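Local coordinates for 6-phosphogluconate dehydrogenase, NAD-binding (PDB 3PEF), which binds NADP+ and probably reduces succinic semialdehyde to gamma-hydroxybutyrate, as a member of the beta-hydroxyacid dehydrogenase family, at residues 3-8 and 58-64; 17-22 and 39-45; 88-94 and 115-121. The protein carries 2 engineered substitutions. All blocks are in the same frame, centred on the assembly; numbering follows the deposited sequence.

Contact 1: residues 3-8 and 58-64; sequences KFGFIG and CPVTFAM. With NAP (NADP nicotinamide-adenine-dinucleotide phosphate), chain I.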
loop_
_atom_site.group_PDB
_atom_site.type_symbol
_atom_site.label_atom_id
_atom_site.label_comp_id
_atom_site.label_asym_id
_atom_site.label_seq_id
_atom_site.Cartn_x
_atom_site.Cartn_y
_atom_site.Cartn_z
ATOM N N LYS A 3 32.791 8.510 36.059
ATOM C CA LYS A 3 31.735 9.520 36.116
ATOM C C LYS A 3 31.053 9.666 34.758
ATOM O O LYS A 3 31.724 9.932 33.759
ATOM C CB LYS A 3 32.339 10.852 36.551
ATOM C CG LYS A 3 31.349 11.982 36.749
ATOM C CD LYS A 3 32.074 13.188 37.359
ATOM C CE LYS A 3 31.168 14.399 37.498
ATOM N NZ LYS A 3 30.082 14.171 38.481
ATOM N N PHE A 4 29.727 9.481 34.725
ATOM C CA PHE A 4 28.924 9.646 33.504
ATOM C C PHE A 4 27.742 10.597 33.691
ATOM O O PHE A 4 27.121 10.623 34.754
ATOM C CB PHE A 4 28.343 8.305 33.028
ATOM C CG PHE A 4 29.372 7.300 32.593
ATOM C CD1 PHE A 4 30.163 7.537 31.477
ATOM C CD2 PHE A 4 29.512 6.098 33.268
ATOM C CE1 PHE A 4 31.099 6.600 31.050
ATOM C CE2 PHE A 4 30.458 5.144 32.849
ATOM C CZ PHE A 4 31.250 5.403 31.749
ATOM N N GLY A 5 27.419 11.351 32.644
ATOM C CA GLY A 5 26.174 12.104 32.594
ATOM C C GLY A 5 25.083 11.281 31.915
ATOM O O GLY A 5 25.374 10.447 31.055
ATOM N N PHE A 6 23.823 11.491 32.294
ATOM C CA PHE A 6 22.734 10.843 31.568
ATOM C C PHE A 6 21.522 11.759 31.425
ATOM O O PHE A 6 21.002 12.307 32.399
ATOM C CB PHE A 6 22.346 9.483 32.171
ATOM C CG PHE A 6 21.772 8.507 31.155
ATOM C CD1 PHE A 6 22.467 7.347 30.813
ATOM C CD2 PHE A 6 20.543 8.750 30.550
ATOM C CE1 PHE A 6 21.955 6.445 29.885
ATOM C CE2 PHE A 6 20.025 7.865 29.604
ATOM C CZ PHE A 6 20.722 6.702 29.272
ATOM N N ILE A 7 21.078 11.897 30.186
ATOM C CA ILE A 7 20.017 12.807 29.815
ATOM C C ILE A 7 18.897 12.027 29.160
ATOM O O ILE A 7 19.105 11.357 28.153
ATOM C CB ILE A 7 20.555 13.848 28.815
ATOM C CG1 ILE A 7 21.394 14.890 29.571
ATOM C CG2 ILE A 7 19.419 14.482 28.029
ATOM C CD1 ILE A 7 22.136 15.850 28.693
ATOM N N GLY A 8 17.701 12.116 29.722
ATOM C CA GLY A 8 16.568 11.406 29.158
ATOM C C GLY A 8 16.302 10.149 29.955
ATOM O O GLY A 8 16.999 9.150 29.816
ATOM N N CYS A 58 30.473 16.353 33.449
ATOM C CA CYS A 58 30.788 14.955 33.152
ATOM C C CYS A 58 31.679 14.829 31.921
ATOM O O CYS A 58 31.519 15.572 30.962
ATOM C CB CYS A 58 29.507 14.130 32.965
ATOM S SG CYS A 58 28.425 14.125 34.423
ATOM N N PRO A 59 32.636 13.889 31.953
ATOM C CA PRO A 59 33.552 13.690 30.824
ATOM C C PRO A 59 32.814 13.102 29.617
ATOM O O PRO A 59 33.109 13.460 28.487
ATOM C CB PRO A 59 34.556 12.672 31.365
ATOM C CG PRO A 59 34.350 12.652 32.849
ATOM C CD PRO A 59 32.936 12.989 33.080
ATOM N N VAL A 60 31.860 12.212 29.879
ATOM C CA VAL A 60 31.050 11.585 28.845
ATOM C C VAL A 60 29.601 11.575 29.305
ATOM O O VAL A 60 29.316 11.166 30.435
ATOM C CB VAL A 60 31.471 10.121 28.635
ATOM C CG1 VAL A 60 30.553 9.452 27.627
ATOM C CG2 VAL A 60 32.938 10.055 28.196
ATOM N N THR A 61 28.688 12.016 28.440
ATOM C CA THR A 61 27.258 12.045 28.773
ATOM C C THR A 61 26.445 11.294 27.720
ATOM O O THR A 61 26.635 11.495 26.515
ATOM C CB THR A 61 26.727 13.500 28.886
ATOM O OG1 THR A 61 27.407 14.178 29.957
ATOM C CG2 THR A 61 25.221 13.497 29.165
ATOM N N PHE A 62 25.546 10.427 28.170
ATOM C CA PHE A 62 24.674 9.678 27.263
ATOM C C PHE A 62 23.305 10.352 27.210
ATOM O O PHE A 62 22.857 10.911 28.210
ATOM C CB PHE A 62 24.524 8.233 27.741
ATOM C CG PHE A 62 25.834 7.504 27.892
ATOM C CD1 PHE A 62 26.508 7.021 26.774
ATOM C CD2 PHE A 62 26.389 7.300 29.150
ATOM C CE1 PHE A 62 27.727 6.355 26.912
ATOM C CE2 PHE A 62 27.603 6.634 29.299
ATOM C CZ PHE A 62 28.274 6.162 28.173
ATOM N N ALA A 63 22.645 10.311 26.055
ATOM C CA ALA A 63 21.285 10.849 25.933
ATOM C C ALA A 63 20.371 9.819 25.297
ATOM O O ALA A 63 20.765 9.134 24.348
ATOM C CB ALA A 63 21.272 12.132 25.115
ATOM N N MET A 64 19.153 9.713 25.823
ATOM C CA MET A 64 18.177 8.734 25.342
ATOM C C MET A 64 16.806 9.395 25.246
ATOM O O MET A 64 15.959 9.225 26.121
ATOM C CB MET A 64 18.134 7.500 26.272
ATOM C CG MET A 64 17.444 6.283 25.653
ATOM S SD MET A 64 18.169 5.911 24.024
ATOM C CE MET A 64 17.764 4.168 23.868
HETATM P PA NAP I . 9.971 7.254 26.363
HETATM O O1A NAP I . 8.728 7.856 25.832
HETATM O O2A NAP I . 9.800 6.413 27.562
HETATM O O5B NAP I . 11.047 8.399 26.676
HETATM C C5B NAP I . 11.156 9.525 25.848
HETATM C C4B NAP I . 12.141 10.464 26.519
HETATM O O4B NAP I . 12.309 11.597 25.692
HETATM C C3B NAP I . 11.604 10.973 27.853
HETATM O O3B NAP I . 12.727 11.104 28.694
HETATM C C2B NAP I . 11.078 12.347 27.495
HETATM O O2B NAP I . 11.050 13.270 28.553
HETATM C C1B NAP I . 12.118 12.755 26.468
HETATM N N9A NAP I . 11.650 13.893 25.664
HETATM C C8A NAP I . 10.648 13.874 24.724
HETATM N N7A NAP I . 10.516 15.123 24.222
HETATM C C5A NAP I . 11.405 15.930 24.835
HETATM C C6A NAP I . 11.690 17.276 24.679
HETATM N N6A NAP I . 11.008 18.000 23.801
HETATM N N1A NAP I . 12.665 17.849 25.450
HETATM C C2A NAP I . 13.368 17.083 26.364
HETATM N N3A NAP I . 13.086 15.737 26.506
HETATM C C4A NAP I . 12.125 15.173 25.746
HETATM O O3 NAP I . 10.585 6.383 25.181
HETATM P PN NAP I . 11.853 5.435 25.148
HETATM O O1N NAP I . 11.451 4.104 24.663
HETATM O O2N NAP I . 12.629 5.533 26.401
HETATM O O5D NAP I . 12.564 6.248 23.952
HETATM C C5D NAP I . 13.856 6.790 24.013
HETATM C C4D NAP I . 14.501 6.534 22.652
HETATM O O4D NAP I . 14.894 5.191 22.502
HETATM C C3D NAP I . 13.532 6.765 21.511
HETATM O O3D NAP I . 14.298 7.363 20.487
HETATM C C2D NAP I . 13.066 5.372 21.116
HETATM O O2D NAP I . 12.698 5.340 19.765
HETATM C C1D NAP I . 14.343 4.602 21.340
HETATM N N1N NAP I . 14.247 3.145 21.575
HETATM C C2N NAP I . 13.215 2.617 22.293
HETATM C C3N NAP I . 13.167 1.249 22.553
HETATM C C7N NAP I . 12.058 0.681 23.387
HETATM O O7N NAP I . 11.792 -0.670 23.236
HETATM N N7N NAP I . 11.324 1.424 24.232
HETATM C C4N NAP I . 14.177 0.404 22.080
HETATM C C5N NAP I . 15.240 0.960 21.374
HETATM C C6N NAP I . 15.277 2.334 21.138
HETATM P P2B NAP I . 9.811 13.307 29.611
HETATM O O1X NAP I . 9.852 14.695 30.233
HETATM O O2X NAP I . 8.537 13.078 28.862
HETATM O O3X NAP I . 9.989 12.225 30.639
#
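Four backbone hydrogen bonds join strands 3-7 and 60-63, which run parallel. Gly5 N donates to Val60 O (2.9 Å) and Gly5 O accepts from Phe62 N (2.9 Å); two residues on, Ile7 N donates to Phe62 O (2.8 Å) and Ile7 O accepts from Met64 N (2.9 Å). Gly5 and Ile7 thus spend both their polar backbone atoms here, while Phe4 bonds to Ser26 and Thr28, Phe6 to Thr28 and Trp30, Thr61 to Gly90 and Val92, and Ala63 to Val92. The pair is the centre of a Rossmann fold, whose first strand runs into the glycine-rich dinucleotide turn at Gly8. Glycine suits position 5 because a CB would collide with Thr61 OG1, and position 8 because its backbone angles would jam a CB against the carbonyl of Ile7. Gly8 CA lies 3.9 Å from O3B of the NADP adenosine ribose; Met64 CE approaches O4D of the nicotinamide ribose at 3.3 Å. Phe62 CB sits over the Phe6 ring in a CH-pi contact.

Contact 2: residues 17-22 and 39-45; sequences AKNLVK and ELAALGA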
loop_
_atom_site.group_PDB
_atom_site.type_symbol
_atom_site.label_atom_id
_atom_site.label_comp_id
_atom_site.label_asym_id
_atom_site.label_seq_id
_atom_site.Cartn_x
_atom_site.Cartn_y
_atom_site.Cartn_z
ATOM N N ALA A 17 20.468 4.092 32.740
ATOM C CA ALA A 17 21.159 4.861 33.777
ATOM C C ALA A 17 21.309 4.070 35.082
ATOM O O ALA A 17 22.334 4.175 35.769
ATOM C CB ALA A 17 20.433 6.206 34.028
ATOM N N LYS A 18 20.286 3.281 35.411
ATOM C CA LYS A 18 20.281 2.443 36.614
ATOM C C LYS A 18 21.405 1.437 36.560
ATOM O O LYS A 18 22.023 1.128 37.581
ATOM C CB LYS A 18 18.971 1.665 36.714
ATOM C CG LYS A 18 18.282 1.730 38.058
ATOM C CD LYS A 18 16.934 2.433 37.931
ATOM C CE LYS A 18 15.787 1.433 37.860
ATOM N NZ LYS A 18 14.479 2.086 37.538
ATOM N N ASN A 19 21.629 0.887 35.366
ATOM C CA ASN A 19 22.731 -0.049 35.141
ATOM C C ASN A 19 24.095 0.612 35.383
ATOM O O ASN A 19 24.984 0.013 35.985
ATOM C CB ASN A 19 22.622 -0.704 33.752
ATOM C CG ASN A 19 21.583 -1.825 33.724
ATOM O OD1 ASN A 19 21.234 -2.364 34.770
ATOM N ND2 ASN A 19 21.086 -2.175 32.533
ATOM N N LEU A 20 24.254 1.859 34.954
ATOM C CA LEU A 20 25.482 2.582 35.258
ATOM C C LEU A 20 25.590 2.797 36.768
ATOM O O LEU A 20 26.640 2.583 37.359
ATOM C CB LEU A 20 25.541 3.927 34.513
ATOM C CG LEU A 20 25.571 3.889 32.978
ATOM C CD1 LEU A 20 25.554 5.302 32.386
ATOM C CD2 LEU A 20 26.778 3.118 32.463
ATOM N N VAL A 21 24.499 3.209 37.400
ATOM C CA VAL A 21 24.505 3.370 38.852
ATOM C C VAL A 21 24.754 2.034 39.588
ATOM O O VAL A 21 25.559 1.973 40.520
ATOM C CB VAL A 21 23.223 4.062 39.372
ATOM C CG1 VAL A 21 23.237 4.111 40.903
ATOM C CG2 VAL A 21 23.107 5.474 38.780
ATOM N N LYS A 22 24.078 0.967 39.172
ATOM C CA LYS A 22 24.315 -0.338 39.799
ATOM C C LYS A 22 25.769 -0.793 39.643
ATOM O O LYS A 22 26.288 -1.523 40.478
ATOM C CB LYS A 22 23.382 -1.414 39.231
ATOM C CG LYS A 22 22.293 -1.882 40.200
ATOM C CD LYS A 22 21.338 -0.761 40.595
ATOM C CE LYS A 22 19.964 -0.930 39.943
ATOM N NZ LYS A 22 19.198 -2.088 40.489
ATOM N N GLU A 39 13.917 7.783 41.417
ATOM C CA GLU A 39 14.373 6.451 41.788
ATOM C C GLU A 39 15.893 6.395 41.708
ATOM O O GLU A 39 16.565 5.894 42.609
ATOM C CB GLU A 39 13.745 5.397 40.883
ATOM C CG GLU A 39 14.158 3.978 41.221
ATOM C CD GLU A 39 13.442 2.938 40.366
ATOM O OE1 GLU A 39 12.472 3.304 39.663
ATOM O OE2 GLU A 39 13.847 1.754 40.402
ATOM N N LEU A 40 16.445 6.937 40.636
ATOM C CA LEU A 40 17.898 7.019 40.525
ATOM C C LEU A 40 18.501 7.894 41.625
ATOM O O LEU A 40 19.548 7.565 42.176
ATOM C CB LEU A 40 18.304 7.546 39.160
ATOM C CG LEU A 40 18.138 6.558 38.011
ATOM C CD1 LEU A 40 17.938 7.338 36.733
ATOM C CD2 LEU A 40 19.349 5.646 37.921
ATOM N N ALA A 41 17.851 9.012 41.942
ATOM C CA ALA A 41 18.376 9.894 42.985
ATOM C C ALA A 41 18.547 9.143 44.311
ATOM O O ALA A 41 19.554 9.300 44.997
ATOM C CB ALA A 41 17.481 11.106 43.168
ATOM N N ALA A 42 17.564 8.322 44.666
ATOM C CA ALA A 42 17.637 7.595 45.923
ATOM C C ALA A 42 18.704 6.527 45.820
ATOM O O ALA A 42 19.189 6.030 46.824
ATOM C CB ALA A 42 16.298 6.974 46.274
ATOM N N LEU A 43 19.075 6.170 44.598
ATOM C CA LEU A 43 20.128 5.174 44.412
ATOM C C LEU A 43 21.516 5.805 44.431
ATOM O O LEU A 43 22.510 5.121 44.195
ATOM C CB LEU A 43 19.921 4.386 43.121
ATOM C CG LEU A 43 18.914 3.238 43.158
ATOM C CD1 LEU A 43 18.708 2.696 41.761
ATOM C CD2 LEU A 43 19.374 2.134 44.106
ATOM N N GLY A 44 21.573 7.110 44.690
ATOM C CA GLY A 44 22.837 7.823 44.790
ATOM C C GLY A 44 23.183 8.719 43.606
ATOM O O GLY A 44 24.148 9.484 43.673
ATOM N N ALA A 45 22.420 8.627 42.517
ATOM C CA ALA A 45 22.661 9.481 41.353
ATOM C C ALA A 45 22.472 10.934 41.737
ATOM O O ALA A 45 21.651 11.251 42.599
ATOM C CB ALA A 45 21.721 9.123 40.206
HETATM O O HOH W 1 13.824 4.807 37.491
#
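Apolar packing makes up most of this contact between the end of helix 11-22 and the end of helix 38-42. Leu40 is long enough to bridge the gap, its CD1 lying 3.9 Å from Ala17 CB and its CD2 3.9 Å from Val21 CG2; the small Ala17 lets the leucine come close to the helix backbone. Val21 also touches Leu43 CB through CG1 (4.0 Å) and Ala45 CB through CG2 (4.2 Å), and Lys18 CG lies 3.9 Å from Leu43 CD1. The polar part lies at the margin, where Lys18 NZ forms a salt bridge with Glu39 OE2 at 3.0 Å, weak as a hydrogen bond. A water accepts from Lys18 NZ (2.8 Å) and donates weakly to Glu39 OE1 (3.0 Å). Backbone bonds end the second helix: Ala45 N reaches Leu40 O (3.1 Å) and Gly44 N reaches Ala41 O (3.0 Å), with positive phi at Gly44. This is a Schellman motif, which turns the chain toward strand 46-47 of the Rossmann fold.

Contact 3: residues 88-94 and 115-121; sequences GRGYVDM and RFLEAPV. With EDO (1,2-ethanediol), chain N.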
loop_
_atom_site.group_PDB
_atom_site.type_symbol
_atom_site.label_atom_id
_atom_site.label_comp_id
_atom_site.label_asym_id
_atom_site.label_seq_id
_atom_site.Cartn_x
_atom_site.Cartn_y
_atom_site.Cartn_z
ATOM N N GLY A 88 36.746 19.140 25.137
ATOM C CA GLY A 88 36.841 17.726 24.809
ATOM C C GLY A 88 35.868 16.795 25.502
ATOM O O GLY A 88 35.885 15.589 25.250
ATOM N N ARG A 89 35.014 17.331 26.369
ATOM C CA ARG A 89 34.005 16.483 27.001
ATOM C C ARG A 89 33.119 15.901 25.904
ATOM O O ARG A 89 32.902 16.548 24.872
ATOM C CB ARG A 89 33.192 17.270 28.042
ATOM C CG ARG A 89 34.055 17.768 29.207
ATOM C CD ARG A 89 33.219 18.394 30.330
ATOM N NE ARG A 89 32.596 19.657 29.927
ATOM C CZ ARG A 89 33.223 20.824 29.909
ATOM N NH1 ARG A 89 34.502 20.892 30.264
ATOM N NH2 ARG A 89 32.575 21.926 29.542
ATOM N N GLY A 90 32.629 14.677 26.113
ATOM C CA GLY A 90 31.927 13.948 25.069
ATOM C C GLY A 90 30.420 13.857 25.259
ATOM O O GLY A 90 29.917 13.789 26.393
ATOM N N TYR A 91 29.702 13.874 24.139
ATOM C CA TYR A 91 28.252 13.723 24.131
ATOM C C TYR A 91 27.915 12.521 23.256
ATOM O O TYR A 91 28.286 12.468 22.083
ATOM C CB TYR A 91 27.586 14.981 23.575
ATOM C CG TYR A 91 26.065 15.004 23.681
ATOM C CD1 TYR A 91 25.264 15.180 22.550
ATOM C CD2 TYR A 91 25.435 14.844 24.913
ATOM C CE1 TYR A 91 23.860 15.221 22.649
ATOM C CE2 TYR A 91 24.049 14.885 25.027
ATOM C CZ TYR A 91 23.263 15.079 23.899
ATOM O OH TYR A 91 21.889 15.108 24.034
ATOM N N VAL A 92 27.237 11.547 23.838
ATOM C CA VAL A 92 26.884 10.328 23.114
ATOM C C VAL A 92 25.360 10.238 22.992
ATOM O O VAL A 92 24.676 9.848 23.941
ATOM C CB VAL A 92 27.395 9.068 23.846
ATOM C CG1 VAL A 92 27.010 7.812 23.070
ATOM C CG2 VAL A 92 28.919 9.132 24.058
ATOM N N ASP A 93 24.819 10.632 21.849
ATOM C CA ASP A 93 23.367 10.599 21.677
ATOM C C ASP A 93 22.903 9.227 21.206
ATOM O O ASP A 93 23.261 8.772 20.105
ATOM C CB ASP A 93 22.871 11.699 20.722
ATOM C CG ASP A 93 21.362 11.985 20.882
ATOM O OD1 ASP A 93 20.645 11.182 21.521
ATOM O OD2 ASP A 93 20.893 13.026 20.383
ATOM N N MET A 94 22.108 8.576 22.047
ATOM C CA MET A 94 21.635 7.212 21.774
ATOM C C MET A 94 20.171 7.180 21.322
ATOM O O MET A 94 19.576 6.108 21.116
ATOM C CB MET A 94 21.878 6.314 22.989
ATOM C CG MET A 94 23.316 6.411 23.495
ATOM S SD MET A 94 23.687 5.350 24.919
ATOM C CE MET A 94 23.643 3.691 24.193
ATOM N N ARG A 115 33.258 16.553 21.881
ATOM C CA ARG A 115 33.320 15.417 20.961
ATOM C C ARG A 115 31.957 14.733 20.882
ATOM O O ARG A 115 31.189 14.762 21.846
ATOM C CB ARG A 115 34.422 14.441 21.388
ATOM C CG ARG A 115 35.851 15.030 21.217
ATOM C CD ARG A 115 36.929 14.133 21.823
ATOM N NE ARG A 115 36.616 13.817 23.216
ATOM C CZ ARG A 115 36.930 12.674 23.816
ATOM N NH1 ARG A 115 37.577 11.730 23.149
ATOM N NH2 ARG A 115 36.592 12.473 25.085
ATOM N N PHE A 116 31.644 14.131 19.735
ATOM C CA PHE A 116 30.317 13.550 19.553
ATOM C C PHE A 116 30.296 12.152 18.942
ATOM O O PHE A 116 31.068 11.857 18.032
ATOM C CB PHE A 116 29.441 14.470 18.713
ATOM C CG PHE A 116 28.069 13.931 18.480
ATOM C CD1 PHE A 116 27.093 14.054 19.449
ATOM C CD2 PHE A 116 27.758 13.274 17.300
ATOM C CE1 PHE A 116 25.827 13.544 19.236
ATOM C CE2 PHE A 116 26.498 12.776 17.078
ATOM C CZ PHE A 116 25.528 12.913 18.048
ATOM N N LEU A 117 29.383 11.317 19.445
ATOM C CA LEU A 117 29.210 9.926 19.018
ATOM C C LEU A 117 27.707 9.695 19.007
ATOM O O LEU A 117 27.032 10.023 19.976
ATOM C CB LEU A 117 29.813 8.990 20.073
ATOM C CG LEU A 117 30.607 7.674 19.887
ATOM C CD1 LEU A 117 30.171 6.610 20.897
ATOM C CD2 LEU A 117 30.670 7.093 18.466
ATOM N N GLU A 118 27.159 9.146 17.936
ATOM C CA GLU A 118 25.776 8.675 18.019
ATOM C C GLU A 118 25.848 7.213 18.367
ATOM O O GLU A 118 26.744 6.527 17.902
ATOM C CB GLU A 118 25.025 8.848 16.704
ATOM C CG GLU A 118 25.550 7.988 15.571
ATOM C CD GLU A 118 24.719 8.136 14.308
ATOM O OE1 GLU A 118 25.137 7.629 13.250
ATOM O OE2 GLU A 118 23.641 8.763 14.368
ATOM N N ALA A 119 24.929 6.727 19.194
ATOM C CA ALA A 119 24.886 5.290 19.455
ATOM C C ALA A 119 23.484 4.796 19.766
ATOM O O ALA A 119 23.193 4.427 20.901
ATOM C CB ALA A 119 25.879 4.910 20.574
ATOM N N PRO A 120 22.600 4.779 18.746
ATOM C CA PRO A 120 21.255 4.232 18.956
ATOM C C PRO A 120 21.365 2.738 19.231
ATOM O O PRO A 120 22.408 2.137 18.938
ATOM C CB PRO A 120 20.569 4.471 17.610
ATOM C CG PRO A 120 21.705 4.400 16.612
ATOM C CD PRO A 120 22.866 5.071 17.328
ATOM N N VAL A 121 20.313 2.144 19.784
ATOM C CA VAL A 121 20.390 0.761 20.233
ATOM C C VAL A 121 19.289 -0.111 19.656
ATOM O O VAL A 121 18.222 0.374 19.263
ATOM C CB VAL A 121 20.347 0.643 21.793
ATOM C CG1 VAL A 121 21.336 1.574 22.420
ATOM C CG2 VAL A 121 18.945 0.932 22.333
HETATM C C1 EDO N . 31.384 13.667 15.134
HETATM O O1 EDO N . 32.265 13.695 16.257
HETATM C C2 EDO N . 30.848 15.060 14.823
HETATM O O2 EDO N . 30.144 14.988 13.579
HETATM O O HOH W 2 18.040 4.205 19.919
#
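Strands 90-93 and 115-118 are parallel neighbours, and their side-chain conformations show how each face is packed. Arg115, with chi1 m and chi2 t, folds back at chi3 (m), which brings NE to 2.8 Å from Gly88 O; NH2 adds a weak bond to the same oxygen and forms a salt bridge with Glu146 of helix 141-154. Gly88 has positive phi, favourable for glycine. On the face shared by Tyr91, Phe116 and Asp93, the first two both take chi1 t and meet at Tyr91 CD1 and Phe116 CE1 (3.7 Å). Asp93, also t, sets its CB 3.8 Å from Phe116 CE1, while its OD1 is bonded to Ser95. Glu118 takes chi1 p, and its buried carboxylate is satisfied by the backbone amides of Gly165 and Ala168 and the hydroxyl of Ser102. On the other face, Val92 CG1 touches Leu117 CD1 and Ala119 CB, both at 4.0 Å. Met94 CE comes to 3.6 Å from Val121 CG1. Between the two faces, the backbone ladder runs from Arg115 N and Arg89 O (3.0 Å) to Ala119 N and Asp93 O (2.8 Å). Val121 touches the NADP and its carbonyl bonds to Lys171, the predicted active-site residue. The pair is the beta-alpha-beta unit linked through helix 99-111, whose C-terminal end reaches from the Rossmann sheet into the cofactor pocket.

All three contacts belong to the NAD-binding domain. Along the chain, contact 2 falls between the two segments of contact 1, and contact 3 follows both. Contacts 1 and 3, with centres 9 Å apart, share one sheet in which strands 60-63 and 90-93 are neighbours, so the order 3-7, 60-63, 90-93, 115-122 is continuous. Contact 2 lies against one side of this sheet, its centre 13 Å from contact 1: Leu20 packs on Phe4, Phe6 and Phe62. It does not touch contact 3, from which its nearest atoms are about 8 Å away. Contacts 1 and 3 both reach the NADP pocket, through Gly8, Met64 and Val121, whereas contact 2 packs two helices together, the Leu40 side chain about 10 Å from the cofactor.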